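Local coordinates for protein benzoylformate decarboxylase (PDB 4Q9D) that belongs to the thiamine pyrophosphate enzyme family and carries a magnesium ion in its C-terminal cofactor-binding domain, at residues Ser365-Asp370 with Ala511-Ala516; Glu195-Ala200 with Ser323-Leu328. All coordinates share one frame; numbering follows the deposited sequence.

Contact 1: residues Ser365-Asp370 with Ala511-Ala516; sequences SNVKPD and AELKTA
V367 and L513 meet side chain to side chain between two helices of the C-terminal thiamine pyrophosphate-binding fold, an alpha/beta domain built round a parallel sheet. V367 is the last residue of helix 357-367, which leads into strand 373-377; L513 belongs to helix 506-518, which leads into strand 523-528. The two side chains run roughly at right angles, and CG2 of the valine makes the close contact with L513. V367 CG2 lies 3.6 Å from L513 CD1 and 3.7 Å from L513 CB, coming in across the leucine to touch both its root and one branch. The valine torsion (chi1 -50°) places CG2 between the backbone N and the carbonyl carbon, and CG1 opposite that carbon, leaving the two methyls to serve different neighbours. A short branched residue suits a helix end this close, where the CA atoms of V367 and K514 are 7.0 Å apart. L513, longer and buried, also reaches V363 and L364 of the first helix and L525 of the sheet. K514 suits the outer margin: its extended methylene chain passes the valine while its NZ makes a salt bridge to E510. There V367 CG1 stands 4.3 Å from K514 CE.

Contact 2: residues Glu195-Ala200 with Ser323-Leu328; sequences ERINAA and SRLTEL
In the Rossmann-like central domain, I197 and N198 of helix 187-199 lie beside L325 and L328 of helix 318-328, two helices packed beside the parallel sheet. The backbones stay well apart, with the CA atoms of I197 and L325 9.5 Å from each other, a gap bridged by long aliphatic side chains. I197 points toward the partner helix, and its chi2 of 170° extends CD1 away from CA to the tip. Both leucine methyls of L325 lie near that tip, CD2 the nearer: I197 CD1 is 4.3 Å from L325 CD2, a loose meeting. Both residues are buried: I197 also lies on L269 and V271 of strand 269-273, while L325 touches L190 and F223. Nearer the surface, L328 sits against L190 and A194 of the first helix. N198 suits this margin because its amide can serve the backbone where the second helix ends: its OD1 accepts a hydrogen bond from D330 N. Its ND2 remains 4.3 Å from L328 O, too far for a bond. The chemistry therefore divides in two: undirected, loose apolar contact lies on the inner side between the helices, whereas the hydrogen bond accepted by N198 OD1 comes from the chain just beyond L328.

Following the chain from the N terminus, the first alpha/beta domain is complete before either contact begins. Helix 187-199 then opens the loop that contact 2 closes at helix 318-328, with 122 residues between its segments and the whole six-stranded central sheet among them. Helix 357-367, the next helix in the chain, opens contact 1, which closes at helix 506-518 after another 140 residues. The two loops are therefore in series, neither nested nor crossing. Each joins helices from early and late in its own domain, so both work within a domain and not between domains. The centres of contact 1 and contact 2 are about 43 Å apart. Their nearest atoms are about 24 Å apart.

Contact 1: residues Ser365-Asp370 with Ala511-Ala516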
ATOM      1  N   SER B 365      46.341  -9.834  -6.021  1.00 25.64           N
ATOM      2  CA  SER B 365      46.376 -10.897  -7.032  1.00 30.93           C
ATOM      3  C   SER B 365      47.600 -11.799  -6.866  1.00 28.94           C
ATOM      4  O   SER B 365      47.543 -13.000  -7.153  1.00 33.29           O
ATOM      5  CB  SER B 365      46.345 -10.329  -8.447  1.00 27.24           C
ATOM      6  OG  SER B 365      47.545  -9.639  -8.708  1.00 39.72           O
ATOM      7  N   ASN B 366      48.703 -11.245  -6.380  1.00 28.52           N
ATOM      8  CA  ASN B 366      49.879 -12.099  -6.133  1.00 32.53           C
ATOM      9  C   ASN B 366      49.672 -13.110  -5.020  1.00 35.68           C
ATOM     10  O   ASN B 366      50.273 -14.189  -5.046  1.00 34.99           O
ATOM     11  CB  ASN B 366      51.109 -11.256  -5.802  1.00 32.27           C
ATOM     12  CG  ASN B 366      51.560 -10.409  -6.966  1.00 35.61           C
ATOM     13  OD1 ASN B 366      51.305 -10.738  -8.126  1.00 37.09           O
ATOM     14  ND2 ASN B 366      52.214  -9.296  -6.664  1.00 33.27           N
ATOM     15  N   VAL B 367      48.856 -12.762  -4.019  1.00 35.27           N
ATOM     16  CA  VAL B 367      48.691 -13.669  -2.863  1.00 33.58           C
ATOM     17  C   VAL B 367      47.321 -14.362  -2.755  1.00 34.07           C
ATOM     18  O   VAL B 367      47.160 -15.318  -2.002  1.00 31.89           O
ATOM     19  CB  VAL B 367      49.025 -12.971  -1.518  1.00 37.55           C
ATOM     20  CG1 VAL B 367      50.381 -12.276  -1.604  1.00 43.59           C
ATOM     21  CG2 VAL B 367      47.979 -11.953  -1.190  1.00 39.35           C
ATOM     22  N   LYS B 368      46.322 -13.872  -3.479  1.00 32.35           N
ATOM     23  CA  LYS B 368      44.998 -14.481  -3.384  1.00 35.14           C
ATOM     24  C   LYS B 368      44.987 -15.969  -3.759  1.00 23.18           C
ATOM     25  O   LYS B 368      45.410 -16.351  -4.857  1.00 29.48           O
ATOM     26  CB  LYS B 368      43.987 -13.709  -4.247  1.00 32.60           C
ATOM     27  CG  LYS B 368      42.632 -14.354  -4.274  1.00 30.23           C
ATOM     28  CD  LYS B 368      41.646 -13.487  -5.027  1.00 38.16           C
ATOM     29  CE  LYS B 368      41.861 -13.612  -6.517  1.00 38.08           C
ATOM     30  NZ  LYS B 368      41.389 -14.951  -6.951  1.00 39.22           N
ATOM     31  N   PRO B 369      44.503 -16.832  -2.852  1.00 28.90           N
ATOM     32  CA  PRO B 369      44.365 -18.235  -3.255  1.00 22.90           C
ATOM     33  C   PRO B 369      43.442 -18.328  -4.465  1.00 34.98           C
ATOM     34  O   PRO B 369      42.490 -17.549  -4.624  1.00 30.95           O
ATOM     35  CB  PRO B 369      43.717 -18.899  -2.030  1.00 25.87           C
ATOM     36  CG  PRO B 369      44.075 -18.042  -0.911  1.00 29.08           C
ATOM     37  CD  PRO B 369      44.123 -16.623  -1.453  1.00 25.37           C
ATOM     38  N   ASP B 370      43.733 -19.295  -5.324  1.00 28.84           N
ATOM     39  CA  ASP B 370      43.003 -19.473  -6.554  1.00 34.23           C
ATOM     40  C   ASP B 370      41.489 -19.742  -6.325  1.00 32.93           C
ATOM     41  O   ASP B 370      40.656 -19.306  -7.114  1.00 27.22           O
ATOM     42  CB  ASP B 370      43.686 -20.572  -7.387  1.00 37.88           C
ATOM     43  CG  ASP B 370      43.032 -20.771  -8.749  1.00 52.73           C
ATOM     44  OD1 ASP B 370      42.442 -21.858  -8.967  1.00 49.47           O
ATOM     45  OD2 ASP B 370      43.099 -19.838  -9.595  1.00 61.29           O
ATOM     46  N   ALA B 511      52.910  -9.153   3.265  1.00 27.73           N
ATOM     47  CA  ALA B 511      53.243  -9.995   4.403  1.00 34.36           C
ATOM     48  C   ALA B 511      52.031 -10.173   5.319  1.00 31.70           C
ATOM     49  O   ALA B 511      51.778 -11.266   5.827  1.00 30.66           O
ATOM     50  CB  ALA B 511      54.433  -9.405   5.183  1.00 28.10           C
ATOM     51  N   GLU B 512      51.294  -9.092   5.558  1.00 31.86           N
ATOM     52  CA  GLU B 512      50.112  -9.172   6.436  1.00 26.52           C
ATOM     53  C   GLU B 512      49.019 -10.029   5.788  1.00 27.35           C
ATOM     54  O   GLU B 512      48.281 -10.742   6.478  1.00 30.35           O
ATOM     55  CB  GLU B 512      49.603  -7.767   6.755  1.00 25.78           C
ATOM     56  CG  GLU B 512      50.569  -6.963   7.624  1.00 26.63           C
ATOM     57  CD  GLU B 512      50.694  -7.520   9.045  1.00 38.56           C
ATOM     58  OE1 GLU B 512      49.907  -8.413   9.424  1.00 33.52           O
ATOM     59  OE2 GLU B 512      51.568  -7.039   9.794  1.00 46.17           O
ATOM     60  N   LEU B 513      48.936  -9.962   4.456  1.00 26.15           N
ATOM     61  CA  LEU B 513      48.000 -10.778   3.693  1.00 25.15           C
ATOM     62  C   LEU B 513      48.295 -12.258   3.876  1.00 36.76           C
ATOM     63  O   LEU B 513      47.380 -13.058   4.139  1.00 29.63           O
ATOM     64  CB  LEU B 513      48.010 -10.386   2.199  1.00 29.26           C
ATOM     65  CG  LEU B 513      47.052  -9.249   1.796  1.00 32.47           C
ATOM     66  CD1 LEU B 513      47.256  -8.787   0.320  1.00 25.91           C
ATOM     67  CD2 LEU B 513      45.588  -9.683   2.058  1.00 27.40           C
ATOM     68  N   LYS B 514      49.574 -12.624   3.762  1.00 27.44           N
ATOM     69  CA  LYS B 514      49.976 -14.011   3.965  1.00 31.15           C
ATOM     70  C   LYS B 514      49.695 -14.463   5.384  1.00 30.15           C
ATOM     71  O   LYS B 514      49.243 -15.575   5.607  1.00 34.60           O
ATOM     72  CB  LYS B 514      51.458 -14.208   3.664  1.00 32.16           C
ATOM     73  CG  LYS B 514      51.823 -14.047   2.180  1.00 35.67           C
ATOM     74  CD  LYS B 514      53.360 -14.166   1.963  1.00 36.18           C
ATOM     75  CE  LYS B 514      53.718 -14.003   0.475  1.00 46.62           C
ATOM     76  NZ  LYS B 514      55.179 -13.740   0.242  1.00 56.37           N
ATOM     77  N   THR B 515      49.990 -13.614   6.353  1.00 28.73           N
ATOM     78  CA  THR B 515      49.667 -13.951   7.732  1.00 33.18           C
ATOM     79  C   THR B 515      48.145 -14.108   7.918  1.00 36.79           C
ATOM     80  O   THR B 515      47.691 -15.027   8.607  1.00 38.68           O
ATOM     81  CB  THR B 515      50.207 -12.874   8.671  1.00 34.60           C
ATOM     82  OG1 THR B 515      51.628 -12.851   8.560  1.00 39.75           O
ATOM     83  CG2 THR B 515      49.825 -13.139  10.125  1.00 31.85           C
ATOM     84  N   ALA B 516      47.356 -13.227   7.297  1.00 30.97           N
ATOM     85  CA  ALA B 516      45.894 -13.283   7.471  1.00 30.34           C
ATOM     86  C   ALA B 516      45.320 -14.575   6.905  1.00 37.36           C
ATOM     87  O   ALA B 516      44.382 -15.164   7.469  1.00 32.82           O
ATOM     88  CB  ALA B 516      45.223 -12.070   6.824  1.00 27.30           C
TER

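Contact 2: residues Glu195-Ala200 with Ser323-Leu328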
ATOM      1  N   GLU B 195      16.706 -20.055 -34.030  1.00 26.68           N
ATOM      2  CA  GLU B 195      16.713 -19.787 -35.455  1.00 33.73           C
ATOM      3  C   GLU B 195      17.227 -18.376 -35.717  1.00 43.15           C
ATOM      4  O   GLU B 195      17.959 -18.152 -36.671  1.00 30.28           O
ATOM      5  CB  GLU B 195      15.317 -19.957 -36.068  1.00 32.69           C
ATOM      6  CG  GLU B 195      14.925 -21.393 -36.396  1.00 55.95           C
ATOM      7  CD  GLU B 195      15.924 -22.087 -37.340  1.00 78.37           C
ATOM      8  OE1 GLU B 195      16.544 -21.407 -38.202  1.00 73.89           O
ATOM      9  OE2 GLU B 195      16.101 -23.321 -37.205  1.00 75.07           O
ATOM     10  N   ARG B 196      16.833 -17.421 -34.879  1.00 32.18           N
ATOM     11  CA  ARG B 196      17.243 -16.033 -35.087  1.00 28.57           C
ATOM     12  C   ARG B 196      18.762 -15.918 -34.846  1.00 25.30           C
ATOM     13  O   ARG B 196      19.465 -15.153 -35.508  1.00 30.90           O
ATOM     14  CB  ARG B 196      16.482 -15.104 -34.137  1.00 28.67           C
ATOM     15  CG  ARG B 196      17.001 -13.654 -34.120  1.00 29.81           C
ATOM     16  CD  ARG B 196      16.654 -12.963 -35.438  1.00 33.94           C
ATOM     17  NE  ARG B 196      17.236 -11.635 -35.589  1.00 28.60           N
ATOM     18  CZ  ARG B 196      18.474 -11.417 -36.021  1.00 39.50           C
ATOM     19  NH1 ARG B 196      19.256 -12.455 -36.326  1.00 27.61           N
ATOM     20  NH2 ARG B 196      18.924 -10.166 -36.151  1.00 34.43           N
ATOM     21  N   ILE B 197      19.247 -16.683 -33.885  1.00 25.72           N
ATOM     22  CA  ILE B 197      20.662 -16.709 -33.547  1.00 26.46           C
ATOM     23  C   ILE B 197      21.455 -17.328 -34.716  1.00 37.08           C
ATOM     24  O   ILE B 197      22.513 -16.833 -35.068  1.00 35.42           O
ATOM     25  CB  ILE B 197      20.887 -17.480 -32.226  1.00 26.01           C
ATOM     26  CG1 ILE B 197      20.346 -16.672 -31.014  1.00 24.57           C
ATOM     27  CG2 ILE B 197      22.383 -17.855 -32.011  1.00 29.29           C
ATOM     28  CD1 ILE B 197      20.336 -17.518 -29.732  1.00 21.73           C
ATOM     29  N   ASN B 198      20.935 -18.396 -35.319  1.00 27.64           N
ATOM     30  CA  ASN B 198      21.628 -19.055 -36.423  1.00 39.57           C
ATOM     31  C   ASN B 198      21.795 -18.097 -37.585  1.00 34.90           C
ATOM     32  O   ASN B 198      22.770 -18.169 -38.322  1.00 37.02           O
ATOM     33  CB  ASN B 198      20.829 -20.242 -36.928  1.00 33.24           C
ATOM     34  CG  ASN B 198      20.884 -21.420 -36.013  1.00 33.06           C
ATOM     35  OD1 ASN B 198      21.810 -21.584 -35.201  1.00 34.20           O
ATOM     36  ND2 ASN B 198      19.888 -22.284 -36.150  1.00 35.52           N
ATOM     37  N   ALA B 199      20.836 -17.185 -37.725  1.00 32.97           N
ATOM     38  CA  ALA B 199      20.821 -16.246 -38.834  1.00 31.17           C
ATOM     39  C   ALA B 199      21.742 -15.054 -38.636  1.00 35.80           C
ATOM     40  O   ALA B 199      22.010 -14.335 -39.590  1.00 38.58           O
ATOM     41  CB  ALA B 199      19.409 -15.754 -39.079  1.00 29.79           C
ATOM     42  N   ALA B 200      22.187 -14.801 -37.407  1.00 33.17           N
ATOM     43  CA  ALA B 200      23.038 -13.637 -37.171  1.00 34.79           C
ATOM     44  C   ALA B 200      24.389 -13.783 -37.879  1.00 30.99           C
ATOM     45  O   ALA B 200      24.961 -14.867 -37.923  1.00 36.02           O
ATOM     46  CB  ALA B 200      23.262 -13.424 -35.668  1.00 28.23           C
ATOM     47  N   SER B 323      21.660 -24.790 -21.892  1.00 23.04           N
ATOM     48  CA  SER B 323      21.840 -26.184 -22.298  1.00 30.99           C
ATOM     49  C   SER B 323      21.042 -26.493 -23.543  1.00 33.67           C
ATOM     50  O   SER B 323      21.535 -27.128 -24.465  1.00 33.72           O
ATOM     51  CB  SER B 323      21.378 -27.143 -21.199  1.00 27.04           C
ATOM     52  OG  SER B 323      22.142 -26.917 -20.039  1.00 54.16           O
ATOM     53  N   ARG B 324      19.794 -26.050 -23.558  1.00 29.27           N
ATOM     54  CA  ARG B 324      18.927 -26.328 -24.683  1.00 30.68           C
ATOM     55  C   ARG B 324      19.348 -25.569 -25.959  1.00 33.56           C
ATOM     56  O   ARG B 324      19.337 -26.118 -27.055  1.00 31.00           O
ATOM     57  CB  ARG B 324      17.471 -26.047 -24.293  1.00 33.67           C
ATOM     58  CG  ARG B 324      16.467 -26.519 -25.303  1.00 54.97           C
ATOM     59  CD  ARG B 324      16.454 -28.044 -25.469  1.00 61.31           C
ATOM     60  NE  ARG B 324      15.943 -28.407 -26.793  1.00 47.36           N
ATOM     61  CZ  ARG B 324      16.290 -29.506 -27.448  1.00 66.41           C
ATOM     62  NH1 ARG B 324      17.141 -30.356 -26.888  1.00 81.26           N
ATOM     63  NH2 ARG B 324      15.790 -29.761 -28.659  1.00 66.34           N
ATOM     64  N   LEU B 325      19.714 -24.305 -25.809  1.00 26.54           N
ATOM     65  CA  LEU B 325      20.194 -23.510 -26.925  1.00 28.15           C
ATOM     66  C   LEU B 325      21.427 -24.128 -27.580  1.00 24.88           C
ATOM     67  O   LEU B 325      21.550 -24.110 -28.789  1.00 31.59           O
ATOM     68  CB  LEU B 325      20.518 -22.090 -26.455  1.00 28.61           C
ATOM     69  CG  LEU B 325      19.290 -21.184 -26.319  1.00 23.59           C
ATOM     70  CD1 LEU B 325      19.691 -19.863 -25.672  1.00 25.27           C
ATOM     71  CD2 LEU B 325      18.674 -20.965 -27.708  1.00 19.38           C
ATOM     72  N   THR B 326      22.341 -24.638 -26.766  1.00 24.71           N
ATOM     73  CA  THR B 326      23.497 -25.350 -27.279  1.00 38.19           C
ATOM     74  C   THR B 326      23.062 -26.441 -28.264  1.00 39.27           C
ATOM     75  O   THR B 326      23.537 -26.495 -29.396  1.00 35.49           O
ATOM     76  CB  THR B 326      24.290 -25.982 -26.141  1.00 34.81           C
ATOM     77  OG1 THR B 326      24.773 -24.945 -25.283  1.00 31.99           O
ATOM     78  CG2 THR B 326      25.468 -26.764 -26.699  1.00 34.91           C
ATOM     79  N   GLU B 327      22.135 -27.291 -27.834  1.00 31.70           N
ATOM     80  CA  GLU B 327      21.588 -28.308 -28.719  1.00 34.18           C
ATOM     81  C   GLU B 327      20.894 -27.741 -29.936  1.00 33.11           C
ATOM     82  O   GLU B 327      21.001 -28.327 -30.996  1.00 35.52           O
ATOM     83  CB  GLU B 327      20.656 -29.250 -27.963  1.00 33.33           C
ATOM     84  CG  GLU B 327      21.411 -30.049 -26.933  1.00 44.85           C
ATOM     85  CD  GLU B 327      20.506 -30.753 -25.943  1.00 66.74           C
ATOM     86  OE1 GLU B 327      19.275 -30.534 -25.995  1.00 72.90           O
ATOM     87  OE2 GLU B 327      21.027 -31.530 -25.104  1.00 79.60           O
ATOM     88  N   LEU B 328      20.217 -26.596 -29.814  1.00 33.78           N
ATOM     89  CA  LEU B 328      19.421 -26.086 -30.939  1.00 34.15           C
ATOM     90  C   LEU B 328      20.207 -25.322 -31.993  1.00 35.34           C
ATOM     91  O   LEU B 328      19.857 -25.378 -33.164  1.00 35.49           O
ATOM     92  CB  LEU B 328      18.250 -25.210 -30.471  1.00 32.03           C
ATOM     93  CG  LEU B 328      17.169 -25.829 -29.579  1.00 41.10           C
ATOM     94  CD1 LEU B 328      16.377 -24.716 -28.899  1.00 31.59           C
ATOM     95  CD2 LEU B 328      16.236 -26.672 -30.403  1.00 33.63           C
TER